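Local coordinates for putative uncharacterized protein (Trypanosoma brucei brucei, PDB 5KO4) that is of unknown function but carries a bromodomain, a module that in other proteins recognises acetylated lysine, and so probably reads lysine acetylation, at residues 51-54 with 58-61; 75-80 with 85-90. All coordinates share one frame; numbering follows the deposited sequence.

Contact 1. Residues 51-54 with 58-61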
ATOM      1  N   LYS A  51      -5.200 -12.763  14.273  0.55 10.42           N
ATOM      2  CA  LYS A  51      -4.406 -13.303  15.374  0.55 11.01           C
ATOM      3  C   LYS A  51      -5.102 -13.011  16.706  0.55 13.10           C
ATOM      4  O   LYS A  51      -5.221 -13.896  17.551  0.55 12.64           O
ATOM      5  CB  LYS A  51      -2.997 -12.687  15.355  0.55 13.34           C
ATOM      6  CG  LYS A  51      -2.078 -13.155  16.476  0.55 19.24           C
ATOM      7  CD  LYS A  51      -1.647 -14.604  16.301  0.55 27.64           C
ATOM      8  CE  LYS A  51      -1.131 -15.194  17.586  0.70 31.81           C
ATOM      9  NZ  LYS A  51      -0.018 -14.403  18.165  0.70 30.81           N
ATOM     10  N   ALA A  52      -5.586 -11.780  16.883  1.00 11.48           N
ATOM     11  CA  ALA A  52      -6.275 -11.399  18.126  1.00 12.36           C
ATOM     12  C   ALA A  52      -7.557 -12.224  18.319  1.00 13.74           C
ATOM     13  O   ALA A  52      -7.884 -12.629  19.431  1.00 13.28           O
ATOM     14  CB  ALA A  52      -6.603  -9.917  18.109  1.00 13.53           C
ATOM     15  N   ARG A  53      -8.265 -12.518  17.224  1.00 11.94           N
ATOM     16  CA  ARG A  53      -9.470 -13.318  17.294  1.00 11.75           C
ATOM     17  C   ARG A  53      -9.152 -14.754  17.686  1.00 13.77           C
ATOM     18  O   ARG A  53      -9.928 -15.358  18.421  1.00 12.96           O
ATOM     19  CB  ARG A  53     -10.220 -13.260  15.956  1.00 11.03           C
ATOM     20  CG  ARG A  53     -10.829 -11.892  15.776  1.00 12.84           C
ATOM     21  CD  ARG A  53     -11.559 -11.699  14.488  1.00 11.63           C
ATOM     22  NE  ARG A  53     -12.273 -10.421  14.536  1.00 12.96           N
ATOM     23  CZ  ARG A  53     -13.101  -9.977  13.599  1.00 15.31           C
ATOM     24  NH1 ARG A  53     -13.348 -10.710  12.523  1.00 13.04           N
ATOM     25  NH2 ARG A  53     -13.735  -8.821  13.760  1.00 13.90           N
ATOM     26  N   LEU A  54      -8.008 -15.317  17.216  1.00 11.87           N
ATOM     27  CA  LEU A  54      -7.602 -16.656  17.645  1.00 13.83           C
ATOM     28  C   LEU A  54      -7.320 -16.649  19.142  1.00 14.90           C
ATOM     29  O   LEU A  54      -7.787 -17.526  19.867  1.00 14.34           O
ATOM     30  CB  LEU A  54      -6.347 -17.142  16.903  1.00 15.66           C
ATOM     31  CG  LEU A  54      -6.546 -17.665  15.506  1.00 21.56           C
ATOM     32  CD1 LEU A  54      -5.207 -17.862  14.827  1.00 22.57           C
ATOM     33  CD2 LEU A  54      -7.278 -18.992  15.509  1.00 22.23           C
ATOM     34  N   GLU A  58     -12.526 -16.280  19.356  1.00 12.15           N
ATOM     35  CA  GLU A  58     -13.712 -15.768  18.672  1.00 11.93           C
ATOM     36  C   GLU A  58     -14.166 -16.725  17.534  1.00 14.79           C
ATOM     37  O   GLU A  58     -15.271 -16.573  17.027  1.00 16.28           O
ATOM     38  CB  GLU A  58     -13.459 -14.367  18.124  1.00 12.89           C
ATOM     39  CG  GLU A  58     -13.238 -13.311  19.202  1.00 15.29           C
ATOM     40  CD  GLU A  58     -13.131 -11.892  18.657  1.00 18.38           C
ATOM     41  OE1 GLU A  58     -13.698 -11.648  17.579  1.00 14.74           O
ATOM     42  OE2 GLU A  58     -12.393 -11.060  19.243  1.00 21.09           O
ATOM     43  N   TYR A  59     -13.329 -17.703  17.150  1.00 12.20           N
ATOM     44  CA  TYR A  59     -13.671 -18.687  16.132  1.00 11.90           C
ATOM     45  C   TYR A  59     -14.212 -19.942  16.795  1.00 16.15           C
ATOM     46  O   TYR A  59     -13.569 -20.496  17.692  1.00 17.22           O
ATOM     47  CB  TYR A  59     -12.439 -19.005  15.285  1.00 11.86           C
ATOM     48  CG  TYR A  59     -11.921 -17.787  14.561  1.00 11.71           C
ATOM     49  CD1 TYR A  59     -12.714 -17.108  13.648  1.00 12.98           C
ATOM     50  CD2 TYR A  59     -10.616 -17.339  14.747  1.00 11.73           C
ATOM     51  CE1 TYR A  59     -12.257 -15.968  13.001  1.00 12.01           C
ATOM     52  CE2 TYR A  59     -10.149 -16.195  14.107  1.00 11.15           C
ATOM     53  CZ  TYR A  59     -10.970 -15.510  13.234  1.00 11.77           C
ATOM     54  OH  TYR A  59     -10.502 -14.401  12.572  1.00 12.47           O
ATOM     55  N   THR A  60     -15.415 -20.359  16.412  1.00 14.16           N
ATOM     56  CA  THR A  60     -16.013 -21.557  16.980  1.00 14.16           C
ATOM     57  C   THR A  60     -16.007 -22.695  15.985  1.00 16.02           C
ATOM     58  O   THR A  60     -16.388 -23.803  16.336  1.00 16.05           O
ATOM     59  CB  THR A  60     -17.427 -21.282  17.471  1.00 17.43           C
ATOM     60  OG1 THR A  60     -18.261 -20.994  16.348  1.00 20.06           O
ATOM     61  CG2 THR A  60     -17.471 -20.142  18.466  1.00 17.50           C
ATOM     62  N   SER A  61     -15.526 -22.442  14.765  1.00 13.17           N
ATOM     63  CA  SER A  61     -15.388 -23.475  13.762  1.00 13.25           C
ATOM     64  C   SER A  61     -14.342 -23.030  12.767  1.00 14.33           C
ATOM     65  O   SER A  61     -14.053 -21.834  12.653  1.00 14.52           O
ATOM     66  CB  SER A  61     -16.712 -23.707  13.053  1.00 18.39           C
ATOM     67  OG  SER A  61     -16.944 -22.673  12.116  1.00 25.22           O
TER

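Contact 2. Residues 75-80 with 85-90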
ATOM      1  N   ASN A  75     -10.410  -8.402  -0.101  1.00  8.85           N
ATOM      2  CA  ASN A  75     -10.382  -6.946   0.053  1.00  8.79           C
ATOM      3  C   ASN A  75      -9.238  -6.346  -0.745  1.00 10.35           C
ATOM      4  O   ASN A  75      -9.400  -5.291  -1.358  1.00 11.25           O
ATOM      5  CB  ASN A  75     -10.240  -6.554   1.521  1.00  8.61           C
ATOM      6  CG  ASN A  75     -11.504  -6.719   2.309  1.00  9.99           C
ATOM      7  OD1 ASN A  75     -12.603  -6.869   1.757  1.00 10.36           O
ATOM      8  ND2 ASN A  75     -11.381  -6.651   3.631  1.00  9.61           N
ATOM      9  N   CYS A  76      -8.107  -7.034  -0.800  1.00  9.39           N
ATOM     10  CA  CYS A  76      -6.998  -6.568  -1.620  1.00  9.36           C
ATOM     11  C   CYS A  76      -7.416  -6.504  -3.084  1.00 10.86           C
ATOM     12  O   CYS A  76      -7.149  -5.507  -3.760  1.00  9.68           O
ATOM     13  CB  CYS A  76      -5.788  -7.466  -1.443  1.00  9.08           C
ATOM     14  SG  CYS A  76      -4.390  -7.035  -2.510  1.00 10.78           S
ATOM     15  N   TYR A  77      -8.073  -7.549  -3.578  1.00  9.22           N
ATOM     16  CA  TYR A  77      -8.474  -7.548  -4.980  1.00  8.91           C
ATOM     17  C   TYR A  77      -9.454  -6.439  -5.249  1.00 10.87           C
ATOM     18  O   TYR A  77      -9.367  -5.788  -6.288  1.00 11.95           O
ATOM     19  CB  TYR A  77      -9.071  -8.895  -5.406  1.00  9.01           C
ATOM     20  CG  TYR A  77      -8.246 -10.122  -5.050  1.00  9.90           C
ATOM     21  CD1 TYR A  77      -6.861 -10.052  -4.939  1.00 11.14           C
ATOM     22  CD2 TYR A  77      -8.862 -11.319  -4.709  1.00 10.80           C
ATOM     23  CE1 TYR A  77      -6.110 -11.157  -4.528  1.00 11.36           C
ATOM     24  CE2 TYR A  77      -8.121 -12.424  -4.295  1.00 11.84           C
ATOM     25  CZ  TYR A  77      -6.748 -12.324  -4.170  1.00 12.58           C
ATOM     26  OH  TYR A  77      -6.003 -13.400  -3.741  1.00 13.24           O
ATOM     27  N   ASP A  78     -10.373  -6.193  -4.334  1.00  9.47           N
ATOM     28  CA  ASP A  78     -11.400  -5.183  -4.561  1.00 10.55           C
ATOM     29  C   ASP A  78     -10.822  -3.768  -4.501  1.00 12.54           C
ATOM     30  O   ASP A  78     -11.231  -2.927  -5.284  1.00 14.23           O
ATOM     31  CB  ASP A  78     -12.524  -5.342  -3.536  1.00 11.67           C
ATOM     32  CG  ASP A  78     -13.297  -6.650  -3.690  1.00 13.45           C
ATOM     33  OD1 ASP A  78     -13.014  -7.402  -4.652  1.00 14.65           O
ATOM     34  OD2 ASP A  78     -14.125  -6.951  -2.815  1.00 15.94           O
ATOM     35  N   TYR A  79      -9.872  -3.507  -3.613  1.00  9.31           N
ATOM     36  CA  TYR A  79      -9.312  -2.171  -3.464  1.00  8.98           C
ATOM     37  C   TYR A  79      -8.274  -1.868  -4.556  1.00 10.60           C
ATOM     38  O   TYR A  79      -8.299  -0.798  -5.168  1.00 11.04           O
ATOM     39  CB  TYR A  79      -8.674  -2.039  -2.071  1.00  9.86           C
ATOM     40  CG  TYR A  79      -8.129  -0.662  -1.780  1.00 10.08           C
ATOM     41  CD1 TYR A  79      -8.972   0.374  -1.406  1.00  9.67           C
ATOM     42  CD2 TYR A  79      -6.763  -0.413  -1.812  1.00 10.84           C
ATOM     43  CE1 TYR A  79      -8.472   1.630  -1.085  1.00  9.97           C
ATOM     44  CE2 TYR A  79      -6.256   0.851  -1.559  1.00 10.64           C
ATOM     45  CZ  TYR A  79      -7.108   1.867  -1.164  1.00 12.57           C
ATOM     46  OH  TYR A  79      -6.566   3.100  -0.895  1.00 12.44           O
ATOM     47  N   ASN A  80      -7.343  -2.795  -4.783  1.00  8.71           N
ATOM     48  CA  ASN A  80      -6.248  -2.581  -5.735  1.00  7.57           C
ATOM     49  C   ASN A  80      -6.550  -3.067  -7.152  1.00 11.45           C
ATOM     50  O   ASN A  80      -5.769  -2.798  -8.068  1.00 10.97           O
ATOM     51  CB  ASN A  80      -5.021  -3.311  -5.235  1.00  8.63           C
ATOM     52  CG  ASN A  80      -4.582  -2.808  -3.882  1.00 10.36           C
ATOM     53  OD1 ASN A  80      -4.117  -1.682  -3.758  1.00 11.44           O
ATOM     54  ND2 ASN A  80      -4.775  -3.611  -2.821  1.00 11.09           N
ATOM     55  N   PRO A  85      -0.050  -5.366  -8.835  1.00 14.07           N
ATOM     56  CA  PRO A  85       1.076  -5.902  -8.056  1.00 12.22           C
ATOM     57  C   PRO A  85       0.714  -6.225  -6.591  1.00 13.23           C
ATOM     58  O   PRO A  85       1.140  -7.252  -6.072  1.00 13.16           O
ATOM     59  CB  PRO A  85       2.113  -4.789  -8.152  1.00 15.13           C
ATOM     60  CG  PRO A  85       1.835  -4.150  -9.443  1.00 18.83           C
ATOM     61  CD  PRO A  85       0.332  -4.119  -9.519  1.00 16.28           C
ATOM     62  N   PHE A  86      -0.118  -5.403  -5.923  1.00 12.73           N
ATOM     63  CA  PHE A  86      -0.519  -5.779  -4.568  1.00 12.43           C
ATOM     64  C   PHE A  86      -1.263  -7.129  -4.578  1.00 14.52           C
ATOM     65  O   PHE A  86      -1.054  -7.988  -3.711  1.00 12.75           O
ATOM     66  CB  PHE A  86      -1.427  -4.716  -3.948  1.00 14.22           C
ATOM     67  CG  PHE A  86      -0.696  -3.534  -3.363  1.00 14.45           C
ATOM     68  CD1 PHE A  86       0.061  -3.669  -2.218  1.00 18.87           C
ATOM     69  CD2 PHE A  86      -0.783  -2.279  -3.952  1.00 17.13           C
ATOM     70  CE1 PHE A  86       0.708  -2.568  -1.658  1.00 19.11           C
ATOM     71  CE2 PHE A  86      -0.140  -1.183  -3.388  1.00 19.38           C
ATOM     72  CZ  PHE A  86       0.623  -1.340  -2.261  1.00 17.89           C
ATOM     73  N   SER A  87      -2.156  -7.306  -5.559  1.00 10.56           N
ATOM     74  CA  SER A  87      -2.945  -8.514  -5.655  1.00  9.72           C
ATOM     75  C   SER A  87      -2.086  -9.740  -6.013  1.00 12.08           C
ATOM     76  O   SER A  87      -2.467 -10.837  -5.666  1.00 10.90           O
ATOM     77  CB  SER A  87      -4.064  -8.333  -6.649  1.00 11.39           C
ATOM     78  OG  SER A  87      -4.966  -7.391  -6.089  1.00 11.27           O
ATOM     79  N   THR A  88      -0.919  -9.562  -6.685  0.50 10.06           N
ATOM     80  CA  THR A  88      -0.062 -10.732  -6.956  0.50  9.91           C
ATOM     81  C   THR A  88       0.394 -11.356  -5.650  0.50 13.10           C
ATOM     82  O   THR A  88       0.385 -12.577  -5.540  0.50 12.82           O
ATOM     83  CB  THR A  88       1.156 -10.427  -7.860  0.50 14.83           C
ATOM     84  OG1 THR A  88       2.065  -9.524  -7.207  0.50 14.06           O
ATOM     85  CG2 THR A  88       0.761  -9.873  -9.191  0.50 16.06           C
ATOM     86  N   LEU A  89       0.776 -10.544  -4.658  1.00 10.69           N
ATOM     87  CA  LEU A  89       1.202 -11.096  -3.357  1.00 10.31           C
ATOM     88  C   LEU A  89      -0.010 -11.734  -2.644  1.00 11.44           C
ATOM     89  O   LEU A  89       0.078 -12.864  -2.152  1.00 10.80           O
ATOM     90  CB  LEU A  89       1.805 -10.015  -2.462  1.00 11.51           C
ATOM     91  CG  LEU A  89       2.131 -10.476  -1.031  1.00 15.28           C
ATOM     92  CD1 LEU A  89       3.116 -11.674  -1.034  1.00 14.82           C
ATOM     93  CD2 LEU A  89       2.654  -9.320  -0.195  1.00 17.10           C
ATOM     94  N   ALA A  90      -1.147 -11.044  -2.619  1.00  9.78           N
ATOM     95  CA  ALA A  90      -2.335 -11.610  -1.978  1.00  9.14           C
ATOM     96  C   ALA A  90      -2.734 -12.933  -2.636  1.00 10.33           C
ATOM     97  O   ALA A  90      -3.136 -13.853  -1.935  1.00  9.68           O
ATOM     98  CB  ALA A  90      -3.497 -10.631  -2.046  1.00  9.83           C
TER

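Contact 1. Residues 51-54 with 58-61
Arg53 CB and CD lie on one side of the ring plane of Tyr59, and the methyl Leu54 CD2 lies on the other. The guanidinium of Arg53 is turned 70° from this ring. The contact joins the end of helix 47-55 to the loop after it, in the four-helix bromodomain bundle, by a pi-turn bond. This one backbone link across the two segments runs from Glu58 N to Arg53 O, 2.9 Å long and nearly straight at 169°. It links residue i to i+5 and folds the chain back on the last turn of helix 47-55.

Arg53 carries most of the contact. Its CB comes within 3.5 Å of Tyr59 CE2, and its CD comes as near to Tyr59 OH. Its CG lies 3.4 Å from Glu58 OE1. The chain is extended from CG to NE and crosses the tyrosine at about a right angle. The extended chain of Glu58 carries OE1 to Arg53 CG, crossing the arginine obliquely. The resulting salt bridge is loose. Glu58 OE1 is 3.6 Å from Arg53 NE and well out of the guanidinium plane, so no N-H points at it and the attraction is one of charge.

The stronger polar partner is Asp68 of helix 62-80. Arg53 NH1 forms a salt bridge with Asp68 OD2, and Tyr59 OH is hydrogen-bonded to the same oxygen. Tyr59 O is hydrogen-bonded to Tyr8 OH on helix 8-21. On the side of the ring plane away from Arg53 CB, Leu54 CD2 packs 3.8 Å from Tyr59 CD2.

Contact 2. Residues 75-80 with 85-90
Helices 75-80 and 85-90 run almost exactly antiparallel, at 172°, with axes 8.9 Å apart and Tyr77 nearest Ser87. Small side chains line much of the interface. Cys76 SG points away from its own backbone N and into the gap between the helices. There it sits 3.7 Å from Ala90 CB and also touches Ser87 OG and Phe86 CB. Tyr77 reaches across beside it. The hydroxyl oxygen Ser87 OG lies at the edge of the tyrosine ring, in its plane, 3.5 Å from Tyr77 CD1. Further along the ring, Tyr77 CE1 is 3.6 Å from Ala90 CB. The tyrosine hydroxyl is hydrogen-bonded to Glu94, one turn further along helix 85-104, and Arg91 makes a cation-pi contact with the ring. Ser87 OG is hydrogen-bonded to Arg81 O and Ser84 OG, which ties it to the loop between the helices.

This helical hairpin is the end of the bromodomain bundle that holds the acetyl-lysine pocket in the family. Asn80 ends the Tyr-Asn pair of helix 62-80. By its place in the sequence it probably corresponds to the asparagine that binds acetyl-lysine in many bromodomains, and Phe86 to the gatekeeper. Phe86 CD2 lies 3.4 Å from Asn80 OD1, with the amide and ring planes 27° apart, and Phe86 CB packs against the amide carbon. The other end of the amide is held by its own helix. Asn80 ND2 donates to Cys76 O at 3.2 Å, a bent bond of 138°. That carbonyl also accepts from Asn80 N at 2.9 Å, on the opposite face of its plane. Phe86 packs on Asn80 of the second subunit as well.

In the fold
From the N terminus, helix 8-21 leads through a long connection with the short helix 37-40 to helix 47-55. Contact 1 closes the turn that follows, just before helix 62-80 starts, with Ser61 as N-cap. Helix 62-80 then carries the chain from one contact to the other. Contact 2 closes the next loop, between helices 62-80 and 85-104. The two contacts are in series and neither nest nor cross. The centres of contact 1 and contact 2 are about 24 Å apart, on opposite sides of the chain's centre. The nearest atoms of contact 1 and contact 2 are about 10 Å apart. Helix 62-80 joins them: Asp68 meets contact 1 near its start, and residues 75-80 form half of contact 2.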